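Local coordinates for protein endoglucanase (Clostridium thermocellum, PDB 2E0P) that probably hydrolyses beta-1,4-glucan backbones of cellulose and xyloglucan, through the glycoside hydrolase family 44 barrel domain of a larger multidomain enzyme, at residues 29-34 and 390-395; 41-46 and 105-110; 277-282 and 354-359. All coordinates share one frame; numbering follows the deposited sequence.

Overall arrangement
Strand 26-30 opens the barrel and strand 41-43 follows it in the chain. Contact 2 closes the first loop, when 105-110 returns to lie beside 41-46. Contact 3 comes later and in series with it, joining 277-282 to 354-359. Contact 1 closes last: 390-395 comes back to 29-34, so that both other contacts nest inside its loop. All three join parallel strands of one eight-stranded sheet. Contacts 1 and 3 lie on neighbouring strands, 388-391 and 354-360, joined by a hydrogen bond between Thr390 OG1 and Thr358 O. Arg42 of contact 2 meets both Asn31 of contact 1 and Glu359 of contact 3. Each contact reaches the same glucose of chain B.

Contact 1 (29-34 and 390-395); sequences GSNQEL and TFWGDA. With ZN (zinc ion), chain F; BGC (beta-D-glucopyranose), chain B.
Gln32 and Asn31 both pack against the indole of Trp392. Gln32 NE2 lies over one face of the ring, 3.3 Å from Trp392 CH2, with the amide plane turned 67° from the ring plane. A glucose of chain B lies over the opposite face, its C5 3.7 Å from Trp392 NE1. The indole is thus held between protein amide and sugar. The bend of Gln32 at chi2 (65°) folds its amide back, and Gln32 OE1 accepts from Gly393 N at 2.8 Å. The Asn31 side chain runs at about a right angle to that of Trp392, but its amide plane is 53° from the ring plane. Asn31 CG comes obliquely to 3.3 Å from Trp392 CE3.

Asn31 grips Phe391 O twice, through its backbone N and through ND2. The Asn31 ND2 donor stands well above the carbonyl plane, 3.0 Å from Phe391 O. Asn31 OD1 accepts a hydrogen bond from Arg42 NH1. Gly29 and Ser30 pair in parallel with Thr390 and Phe391. This pairing joins the first and last strands of the family 44 TIM barrel, and Trp392, just beyond the second strand, forms part of the glucose site.

Leu34 CD1 meets Phe391 CD2, the side chains crossing at about a right angle, while Leu34 CD2 packs on Gly393 O. A water bridges Glu33 O and Ala395 N. Ala395 O binds the zinc ion at 2.0 Å, and Asp35 and Glu401 supply the other protein ligands.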
loop_
_atom_site.group_PDB
_atom_site.type_symbol
_atom_site.label_atom_id
_atom_site.label_comp_id
_atom_site.label_asym_id
_atom_site.label_seq_id
_atom_site.Cartn_x
_atom_site.Cartn_y
_atom_site.Cartn_z
ATOM N N GLY A 29 -4.068 -4.648 -2.600
ATOM C CA GLY A 29 -2.924 -5.033 -3.407
ATOM C C GLY A 29 -1.719 -5.575 -2.676
ATOM O O GLY A 29 -1.711 -5.709 -1.448
ATOM N N SER A 30 -0.696 -5.922 -3.456
ATOM C CA SER A 30 0.550 -6.438 -2.898
ATOM C C SER A 30 1.739 -6.005 -3.742
ATOM O O SER A 30 1.582 -5.551 -4.887
ATOM C CB SER A 30 0.525 -7.976 -2.814
ATOM O OG SER A 30 0.662 -8.585 -4.099
ATOM N N ASN A 31 2.925 -6.129 -3.152
ATOM C CA ASN A 31 4.187 -5.811 -3.823
ATOM C C ASN A 31 4.771 -7.102 -4.391
ATOM O O ASN A 31 5.321 -7.119 -5.493
ATOM C CB ASN A 31 5.185 -5.229 -2.819
ATOM C CG ASN A 31 4.929 -3.774 -2.511
ATOM O OD1 ASN A 31 5.386 -2.884 -3.243
ATOM N ND2 ASN A 31 4.196 -3.514 -1.425
ATOM N N GLN A 32 4.646 -8.180 -3.613
ATOM C CA GLN A 32 5.172 -9.498 -3.980
ATOM C C GLN A 32 4.107 -10.409 -4.587
ATOM O O GLN A 32 2.928 -10.060 -4.619
ATOM C CB GLN A 32 5.770 -10.182 -2.746
ATOM C CG GLN A 32 7.128 -9.619 -2.266
ATOM C CD GLN A 32 7.064 -8.179 -1.764
ATOM O OE1 GLN A 32 6.212 -7.832 -0.952
ATOM N NE2 GLN A 32 7.986 -7.338 -2.242
ATOM N N GLU A 33 4.534 -11.576 -5.072
ATOM C CA GLU A 33 3.611 -12.545 -5.671
ATOM C C GLU A 33 3.040 -13.382 -4.539
ATOM O O GLU A 33 3.731 -14.207 -3.941
ATOM C CB GLU A 33 4.346 -13.420 -6.691
ATOM C CG GLU A 33 4.875 -12.581 -7.857
ATOM C CD GLU A 33 5.671 -13.372 -8.881
ATOM O OE1 GLU A 33 6.275 -14.403 -8.515
ATOM O OE2 GLU A 33 5.711 -12.941 -10.055
ATOM N N LEU A 34 1.762 -13.153 -4.258
ATOM C CA LEU A 34 1.083 -13.816 -3.156
ATOM C C LEU A 34 0.125 -14.904 -3.556
ATOM O O LEU A 34 -0.306 -14.975 -4.707
ATOM C CB LEU A 34 0.276 -12.792 -2.349
ATOM C CG LEU A 34 0.981 -11.620 -1.687
ATOM C CD1 LEU A 34 -0.044 -10.780 -0.915
ATOM C CD2 LEU A 34 2.065 -12.147 -0.761
ATOM N N THR A 390 -0.679 -1.639 -0.784
ATOM C CA THR A 390 0.047 -2.826 -1.212
ATOM C C THR A 390 0.888 -3.393 -0.075
ATOM O O THR A 390 1.838 -2.774 0.403
ATOM C CB THR A 390 0.937 -2.541 -2.473
ATOM O OG1 THR A 390 1.583 -1.267 -2.346
ATOM C CG2 THR A 390 0.071 -2.522 -3.745
ATOM N N PHE A 391 0.504 -4.581 0.371
ATOM C CA PHE A 391 1.205 -5.266 1.441
ATOM C C PHE A 391 2.635 -5.604 1.003
ATOM O O PHE A 391 2.870 -5.899 -0.179
ATOM C CB PHE A 391 0.440 -6.560 1.764
ATOM C CG PHE A 391 1.177 -7.500 2.672
ATOM C CD1 PHE A 391 1.327 -7.209 4.027
ATOM C CD2 PHE A 391 1.704 -8.691 2.180
ATOM C CE1 PHE A 391 1.991 -8.093 4.874
ATOM C CE2 PHE A 391 2.372 -9.584 3.030
ATOM C CZ PHE A 391 2.511 -9.277 4.376
ATOM N N TRP A 392 3.585 -5.532 1.937
ATOM C CA TRP A 392 4.962 -5.922 1.642
ATOM C C TRP A 392 5.250 -7.188 2.445
ATOM O O TRP A 392 5.276 -7.167 3.684
ATOM C CB TRP A 392 5.971 -4.833 2.022
ATOM C CG TRP A 392 7.390 -5.217 1.642
ATOM C CD1 TRP A 392 8.247 -6.021 2.341
ATOM C CD2 TRP A 392 8.059 -4.880 0.421
ATOM N NE1 TRP A 392 9.415 -6.208 1.624
ATOM C CE2 TRP A 392 9.320 -5.519 0.441
ATOM C CE3 TRP A 392 7.714 -4.096 -0.692
ATOM C CZ2 TRP A 392 10.240 -5.400 -0.614
ATOM C CZ3 TRP A 392 8.625 -3.975 -1.738
ATOM C CH2 TRP A 392 9.875 -4.627 -1.691
ATOM N N GLY A 393 5.465 -8.290 1.734
ATOM C CA GLY A 393 5.727 -9.559 2.390
ATOM C C GLY A 393 5.558 -10.679 1.384
ATOM O O GLY A 393 4.870 -10.487 0.375
ATOM N N ASP A 394 6.149 -11.846 1.652
ATOM C CA ASP A 394 6.063 -12.951 0.697
ATOM C C ASP A 394 4.911 -13.934 0.901
ATOM O O ASP A 394 4.089 -13.780 1.803
ATOM C CB ASP A 394 7.401 -13.713 0.614
ATOM C CG ASP A 394 7.755 -14.438 1.892
ATOM O OD1 ASP A 394 6.838 -14.889 2.599
ATOM O OD2 ASP A 394 8.966 -14.573 2.189
ATOM N N ALA A 395 4.865 -14.945 0.041
ATOM C CA ALA A 395 3.805 -15.952 0.061
ATOM C C ALA A 395 3.740 -16.859 1.289
ATOM O O ALA A 395 2.808 -17.676 1.410
ATOM C CB ALA A 395 3.891 -16.804 -1.207
HETATM ZN ZN ZN F . 0.995 -18.198 0.826
HETATM C C2 BGC B . 10.944 -1.030 1.588
HETATM C C3 BGC B . 11.763 -2.243 1.122
HETATM C C4 BGC B . 12.125 -3.121 2.324
HETATM C C5 BGC B . 10.881 -3.229 3.176
HETATM C C6 BGC B . 11.221 -4.131 4.364
HETATM C C1 BGC B . 11.143 -0.758 3.079
HETATM O O1 BGC B . 12.456 -0.455 3.566
HETATM O O2 BGC B . 11.128 0.154 0.805
HETATM O O3 BGC B . 12.846 -1.940 0.242
HETATM O O4 BGC B . 12.625 -4.451 2.068
HETATM O O5 BGC B . 10.569 -1.922 3.711
HETATM O O6 BGC B . 10.043 -4.440 5.113
HETATM O O HOH W 1 3.274 -8.573 -0.970
HETATM O O HOH W 2 6.184 -14.348 -2.573
#

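Contact 2 (41-46 and 105-110); sequences KRFGGN and TLITLQ. With BGC (beta-D-glucopyranose), chain B; BGC (beta-D-glucopyranose), chain C.
Thr105 starts the pairing beside Lys41, and its CA-H points at Lys41 O. Its own hydroxyl bonds to His94 on helix 88-99.

Leu106 uses both backbone polar atoms. Leu106 N donates to Lys41 O at 2.8 Å, and Leu106 O accepts from Phe43 N at 2.9 Å, both nearly straight. Its side chain runs alongside that of Arg42, pointing the same way, with Leu106 CD2 3.9 Å from Arg42 CD. The arginine chain is extended from CG to NE. This carries the guanidinium to Glu359, where NH1 makes a salt bridge. Gly44 CA sits over the centre of one guanidinium face.

Ile107 lies on the other face of the sheet, with Phe43. Its CG1 branch stands beside the backbone N (chi1 -63°), and the bend at chi2 brings Ile107 CD1 to 3.6 Å from Phe43 CB. The two side chains cross at a slant.

Phe43 O takes two donors from Thr108. Thr108 N donates to Phe43 O at 3.1 Å, the N-H...O angle bent to 137°. The hydroxyl Thr108 OG1 donates to Phe43 O at 2.8 Å, in the carbonyl plane and on a lone pair. A water also donates to Thr108 OG1.

At the end of the other segment, Asn46 N donates to O3 of the chain B glucose. That oxygen is modelled too close to Asn46 CG, so its exact place is doubtful. The arrangement is that of neighbouring parallel strands in a TIM barrel, whose C-terminal ends and following loops carry the sugar-binding site.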
loop_
_atom_site.group_PDB
_atom_site.type_symbol
_atom_site.label_atom_id
_atom_site.label_comp_id
_atom_site.label_asym_id
_atom_site.label_seq_id
_atom_site.Cartn_x
_atom_site.Cartn_y
_atom_site.Cartn_z
ATOM N N LYS A 41 -0.900 -4.116 -7.991
ATOM C CA LYS A 41 0.462 -4.627 -7.909
ATOM C C LYS A 41 1.435 -3.462 -8.020
ATOM O O LYS A 41 1.348 -2.646 -8.941
ATOM C CB LYS A 41 0.762 -5.635 -9.035
ATOM C CG LYS A 41 0.188 -7.039 -8.825
ATOM C CD LYS A 41 0.657 -7.704 -7.518
ATOM C CE LYS A 41 2.188 -7.819 -7.402
ATOM N NZ LYS A 41 2.796 -8.681 -8.459
ATOM N N ARG A 42 2.357 -3.390 -7.066
ATOM C CA ARG A 42 3.366 -2.337 -7.057
ATOM C C ARG A 42 4.750 -2.889 -7.314
ATOM O O ARG A 42 5.176 -3.851 -6.667
ATOM C CB ARG A 42 3.383 -1.620 -5.698
ATOM C CG ARG A 42 4.622 -0.734 -5.451
ATOM C CD ARG A 42 4.431 0.080 -4.154
ATOM N NE ARG A 42 5.496 1.041 -3.849
ATOM C CZ ARG A 42 6.583 0.788 -3.118
ATOM N NH1 ARG A 42 6.793 -0.418 -2.606
ATOM N NH2 ARG A 42 7.436 1.772 -2.833
ATOM N N PHE A 43 5.437 -2.277 -8.276
ATOM C CA PHE A 43 6.822 -2.604 -8.610
ATOM C C PHE A 43 7.544 -1.480 -7.874
ATOM O O PHE A 43 7.591 -0.343 -8.362
ATOM C CB PHE A 43 7.057 -2.474 -10.121
ATOM C CG PHE A 43 8.510 -2.578 -10.527
ATOM C CD1 PHE A 43 9.204 -3.779 -10.393
ATOM C CD2 PHE A 43 9.182 -1.467 -11.036
ATOM C CE1 PHE A 43 10.562 -3.874 -10.764
ATOM C CE2 PHE A 43 10.533 -1.548 -11.410
ATOM C CZ PHE A 43 11.223 -2.755 -11.274
ATOM N N GLY A 44 8.077 -1.792 -6.696
ATOM C CA GLY A 44 8.732 -0.772 -5.901
ATOM C C GLY A 44 9.678 -1.340 -4.871
ATOM O O GLY A 44 10.012 -2.517 -4.911
ATOM N N GLY A 45 10.109 -0.496 -3.938
ATOM C CA GLY A 45 11.034 -0.962 -2.933
ATOM C C GLY A 45 12.469 -0.620 -3.279
ATOM O O GLY A 45 12.761 -0.059 -4.341
ATOM N N ASN A 46 13.376 -1.000 -2.389
ATOM C CA ASN A 46 14.782 -0.665 -2.546
ATOM C C ASN A 46 15.421 -0.948 -3.893
ATOM O O ASN A 46 16.148 -0.105 -4.417
ATOM C CB ASN A 46 15.602 -1.338 -1.437
ATOM C CG ASN A 46 15.282 -0.776 -0.061
ATOM O OD1 ASN A 46 14.615 0.254 0.056
ATOM N ND2 ASN A 46 15.764 -1.443 0.986
ATOM N N THR A 105 -1.679 -1.270 -11.777
ATOM C CA THR A 105 -0.250 -1.572 -11.713
ATOM C C THR A 105 0.418 -0.239 -11.444
ATOM O O THR A 105 0.149 0.751 -12.135
ATOM C CB THR A 105 0.303 -2.139 -13.037
ATOM O OG1 THR A 105 -0.269 -3.430 -13.277
ATOM C CG2 THR A 105 1.818 -2.279 -12.965
ATOM N N LEU A 106 1.258 -0.221 -10.414
ATOM C CA LEU A 106 1.999 0.970 -10.012
ATOM C C LEU A 106 3.468 0.686 -10.280
ATOM O O LEU A 106 4.034 -0.228 -9.682
ATOM C CB LEU A 106 1.792 1.226 -8.518
ATOM C CG LEU A 106 2.633 2.318 -7.848
ATOM C CD1 LEU A 106 2.464 3.661 -8.555
ATOM C CD2 LEU A 106 2.194 2.437 -6.395
ATOM N N ILE A 107 4.075 1.472 -11.170
ATOM C CA ILE A 107 5.483 1.297 -11.541
ATOM C C ILE A 107 6.372 2.412 -10.992
ATOM O O ILE A 107 6.125 3.591 -11.223
ATOM C CB ILE A 107 5.643 1.261 -13.082
ATOM C CG1 ILE A 107 4.887 0.057 -13.667
ATOM C CG2 ILE A 107 7.125 1.227 -13.462
ATOM C CD1 ILE A 107 5.259 -1.290 -13.042
ATOM N N THR A 108 7.421 2.036 -10.276
ATOM C CA THR A 108 8.326 3.036 -9.722
ATOM C C THR A 108 9.317 3.530 -10.775
ATOM O O THR A 108 9.921 2.731 -11.496
ATOM C CB THR A 108 9.110 2.465 -8.518
ATOM O OG1 THR A 108 8.197 2.186 -7.449
ATOM C CG2 THR A 108 10.156 3.464 -8.023
ATOM N N LEU A 109 9.436 4.850 -10.874
ATOM C CA LEU A 109 10.383 5.503 -11.778
ATOM C C LEU A 109 11.568 5.943 -10.919
ATOM O O LEU A 109 11.448 6.071 -9.697
ATOM C CB LEU A 109 9.738 6.701 -12.467
ATOM C CG LEU A 109 8.572 6.257 -13.360
ATOM C CD1 LEU A 109 7.990 7.479 -14.036
ATOM C CD2 LEU A 109 9.057 5.248 -14.418
ATOM N N GLN A 110 12.695 6.205 -11.567
ATOM C CA GLN A 110 13.940 6.515 -10.876
ATOM C C GLN A 110 14.252 7.999 -10.710
ATOM O O GLN A 110 14.297 8.750 -11.683
ATOM C CB GLN A 110 15.064 5.773 -11.614
ATOM C CG GLN A 110 14.908 4.233 -11.600
ATOM C CD GLN A 110 13.607 3.729 -12.242
ATOM O OE1 GLN A 110 13.298 4.053 -13.389
ATOM N NE2 GLN A 110 12.853 2.921 -11.500
HETATM C C2 BGC B . 10.944 -1.030 1.588
HETATM C C3 BGC B . 11.763 -2.243 1.122
HETATM C C4 BGC B . 12.125 -3.121 2.324
HETATM C C5 BGC B . 10.881 -3.229 3.176
HETATM C C6 BGC B . 11.221 -4.131 4.364
HETATM C C1 BGC B . 11.143 -0.758 3.079
HETATM O O1 BGC B . 12.456 -0.455 3.566
HETATM O O2 BGC B . 11.128 0.154 0.805
HETATM O O3 BGC B . 12.846 -1.940 0.242
HETATM O O4 BGC B . 12.625 -4.451 2.068
HETATM O O5 BGC B . 10.569 -1.922 3.711
HETATM O O6 BGC B . 10.043 -4.440 5.113
HETATM C C2 BGC C . 14.342 -6.119 1.922
HETATM C C3 BGC C . 15.678 -6.440 1.251
HETATM C C4 BGC C . 15.497 -6.587 -0.260
HETATM C C5 BGC C . 14.851 -5.297 -0.748
HETATM C C6 BGC C . 14.636 -5.402 -2.260
HETATM C C1 BGC C . 13.817 -4.800 1.344
HETATM O O2 BGC C . 14.522 -5.990 3.335
HETATM O O3 BGC C . 16.227 -7.634 1.815
HETATM O O4 BGC C . 16.778 -6.762 -0.891
HETATM O O5 BGC C . 13.632 -4.926 -0.078
HETATM O O6 BGC C . 14.031 -4.198 -2.738
HETATM O O HOH W 3 8.940 2.479 -5.014
#

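Contact 3 (277-282 and 354-359); sequences LDVLDV and KLAITE. With BGC (beta-D-glucopyranose), chain B.
Val279 to Val282 pair in parallel register with Lys354 to Ile357. The backbone ladder begins at Lys354 N, which donates to Asp278 O at 2.9 Å. Lys354 O accepts from Leu280 N, and Leu280 O from Ala356 N. Ala356 O then accepts from Val282 N. The last rung, Thr358 N to Val282 O, is more bent, at 136°.

Apolar contacts line both faces. Val279 CG1 presses on Ala356 CB at 3.4 Å, a tight fit. On the other face Leu280 and Leu355 lie side by side, pointing the same way. There Val282 CG2 meets Ile357 CD1 at 3.6 Å, the two chains crossing at a slant.

Asp281 and Thr358 meet at about a right angle. With CG anti to the nitrogen of its own main chain (chi1 175°), Asp281 lays its carboxylate across Thr358 CB and its two branches. Glu359 reaches the chain B glucose, which is modelled too close to its carboxylate for a bond to be sure. Glu359 OE1 is also hydrogen-bonded to Tyr285.

Strand 226-232 flanks 279-284 in the barrel sheet, and strand 388-391 flanks 354-360. Leu280 packs on helices 257-272 and 338-349, and Leu355 on helix 338-349.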
loop_
_atom_site.group_PDB
_atom_site.type_symbol
_atom_site.label_atom_id
_atom_site.label_comp_id
_atom_site.label_asym_id
_atom_site.label_seq_id
_atom_site.Cartn_x
_atom_site.Cartn_y
_atom_site.Cartn_z
ATOM N N LEU A 277 0.625 16.001 -8.475
ATOM C CA LEU A 277 0.653 14.957 -7.440
ATOM C C LEU A 277 -0.770 14.408 -7.372
ATOM O O LEU A 277 -1.710 15.139 -7.053
ATOM C CB LEU A 277 1.034 15.516 -6.062
ATOM C CG LEU A 277 0.943 14.459 -4.945
ATOM C CD1 LEU A 277 2.047 13.433 -5.103
ATOM C CD2 LEU A 277 1.050 15.133 -3.577
ATOM N N ASP A 278 -0.936 13.130 -7.691
ATOM C CA ASP A 278 -2.261 12.526 -7.645
ATOM C C ASP A 278 -2.511 11.768 -6.359
ATOM O O ASP A 278 -3.618 11.798 -5.811
ATOM C CB ASP A 278 -2.433 11.572 -8.821
ATOM C CG ASP A 278 -2.425 12.295 -10.137
ATOM O OD1 ASP A 278 -3.481 12.877 -10.491
ATOM O OD2 ASP A 278 -1.366 12.298 -10.797
ATOM N N VAL A 279 -1.465 11.120 -5.857
ATOM C CA VAL A 279 -1.611 10.296 -4.669
ATOM C C VAL A 279 -0.482 10.507 -3.662
ATOM O O VAL A 279 0.687 10.367 -4.023
ATOM C CB VAL A 279 -1.619 8.788 -5.076
ATOM C CG1 VAL A 279 -2.011 7.914 -3.867
ATOM C CG2 VAL A 279 -2.583 8.548 -6.269
ATOM N N LEU A 280 -0.836 10.865 -2.422
ATOM C CA LEU A 280 0.148 11.023 -1.348
ATOM C C LEU A 280 0.430 9.573 -0.979
ATOM O O LEU A 280 -0.478 8.827 -0.601
ATOM C CB LEU A 280 -0.446 11.771 -0.156
ATOM C CG LEU A 280 0.480 11.880 1.058
ATOM C CD1 LEU A 280 1.698 12.747 0.731
ATOM C CD2 LEU A 280 -0.313 12.482 2.206
ATOM N N ASP A 281 1.700 9.206 -1.068
ATOM C CA ASP A 281 2.159 7.835 -0.892
ATOM C C ASP A 281 3.119 7.677 0.281
ATOM O O ASP A 281 4.171 8.313 0.307
ATOM C CB ASP A 281 2.819 7.467 -2.236
ATOM C CG ASP A 281 3.492 6.106 -2.256
ATOM O OD1 ASP A 281 3.733 5.495 -1.192
ATOM O OD2 ASP A 281 3.811 5.651 -3.388
ATOM N N VAL A 282 2.745 6.845 1.256
ATOM C CA VAL A 282 3.610 6.595 2.415
ATOM C C VAL A 282 3.691 5.103 2.747
ATOM O O VAL A 282 2.844 4.309 2.327
ATOM C CB VAL A 282 3.118 7.335 3.697
ATOM C CG1 VAL A 282 3.102 8.835 3.448
ATOM C CG2 VAL A 282 1.720 6.838 4.128
ATOM N N LYS A 354 -5.276 11.907 -3.403
ATOM C CA LYS A 354 -5.638 10.607 -2.855
ATOM C C LYS A 354 -4.567 10.161 -1.874
ATOM O O LYS A 354 -3.503 10.775 -1.794
ATOM C CB LYS A 354 -5.779 9.599 -4.003
ATOM C CG LYS A 354 -6.859 10.015 -5.010
ATOM C CD LYS A 354 -6.816 9.186 -6.284
ATOM C CE LYS A 354 -7.858 9.692 -7.281
ATOM N NZ LYS A 354 -7.936 8.838 -8.501
ATOM N N LEU A 355 -4.853 9.098 -1.125
ATOM C CA LEU A 355 -3.902 8.574 -0.139
ATOM C C LEU A 355 -3.632 7.095 -0.371
ATOM O O LEU A 355 -4.558 6.310 -0.561
ATOM C CB LEU A 355 -4.450 8.772 1.279
ATOM C CG LEU A 355 -3.609 8.188 2.421
ATOM C CD1 LEU A 355 -2.255 8.900 2.472
ATOM C CD2 LEU A 355 -4.359 8.344 3.750
ATOM N N ALA A 356 -2.360 6.712 -0.365
ATOM C CA ALA A 356 -2.011 5.307 -0.558
ATOM C C ALA A 356 -0.964 4.861 0.452
ATOM O O ALA A 356 -0.078 5.644 0.820
ATOM C CB ALA A 356 -1.488 5.078 -1.981
ATOM N N ILE A 357 -1.087 3.615 0.916
ATOM C CA ILE A 357 -0.125 3.031 1.856
ATOM C C ILE A 357 0.517 1.953 0.995
ATOM O O ILE A 357 0.002 0.836 0.884
ATOM C CB ILE A 357 -0.816 2.382 3.071
ATOM C CG1 ILE A 357 -1.821 3.360 3.687
ATOM C CG2 ILE A 357 0.243 1.958 4.095
ATOM C CD1 ILE A 357 -1.209 4.708 4.123
ATOM N N THR A 358 1.637 2.302 0.369
ATOM C CA THR A 358 2.272 1.387 -0.568
ATOM C C THR A 358 3.158 0.286 -0.013
ATOM O O THR A 358 3.639 -0.560 -0.765
ATOM C CB THR A 358 3.014 2.164 -1.654
ATOM O OG1 THR A 358 3.984 3.017 -1.047
ATOM C CG2 THR A 358 2.030 2.995 -2.466
ATOM N N GLU A 359 3.411 0.326 1.289
ATOM C CA GLU A 359 4.126 -0.756 1.972
ATOM C C GLU A 359 3.616 -0.770 3.407
ATOM O O GLU A 359 3.446 0.288 4.018
ATOM C CB GLU A 359 5.649 -0.555 1.997
ATOM C CG GLU A 359 6.353 -0.890 0.684
ATOM C CD GLU A 359 7.861 -0.763 0.792
ATOM O OE1 GLU A 359 8.394 -1.026 1.891
ATOM O OE2 GLU A 359 8.513 -0.419 -0.222
HETATM C C2 BGC B . 10.944 -1.030 1.588
HETATM C C3 BGC B . 11.763 -2.243 1.122
HETATM C C4 BGC B . 12.125 -3.121 2.324
HETATM C C5 BGC B . 10.881 -3.229 3.176
HETATM C C6 BGC B . 11.221 -4.131 4.364
HETATM C C1 BGC B . 11.143 -0.758 3.079
HETATM O O1 BGC B . 12.456 -0.455 3.566
HETATM O O2 BGC B . 11.128 0.154 0.805
HETATM O O3 BGC B . 12.846 -1.940 0.242
HETATM O O4 BGC B . 12.625 -4.451 2.068
HETATM O O5 BGC B . 10.569 -1.922 3.711
HETATM O O6 BGC B . 10.043 -4.440 5.113
#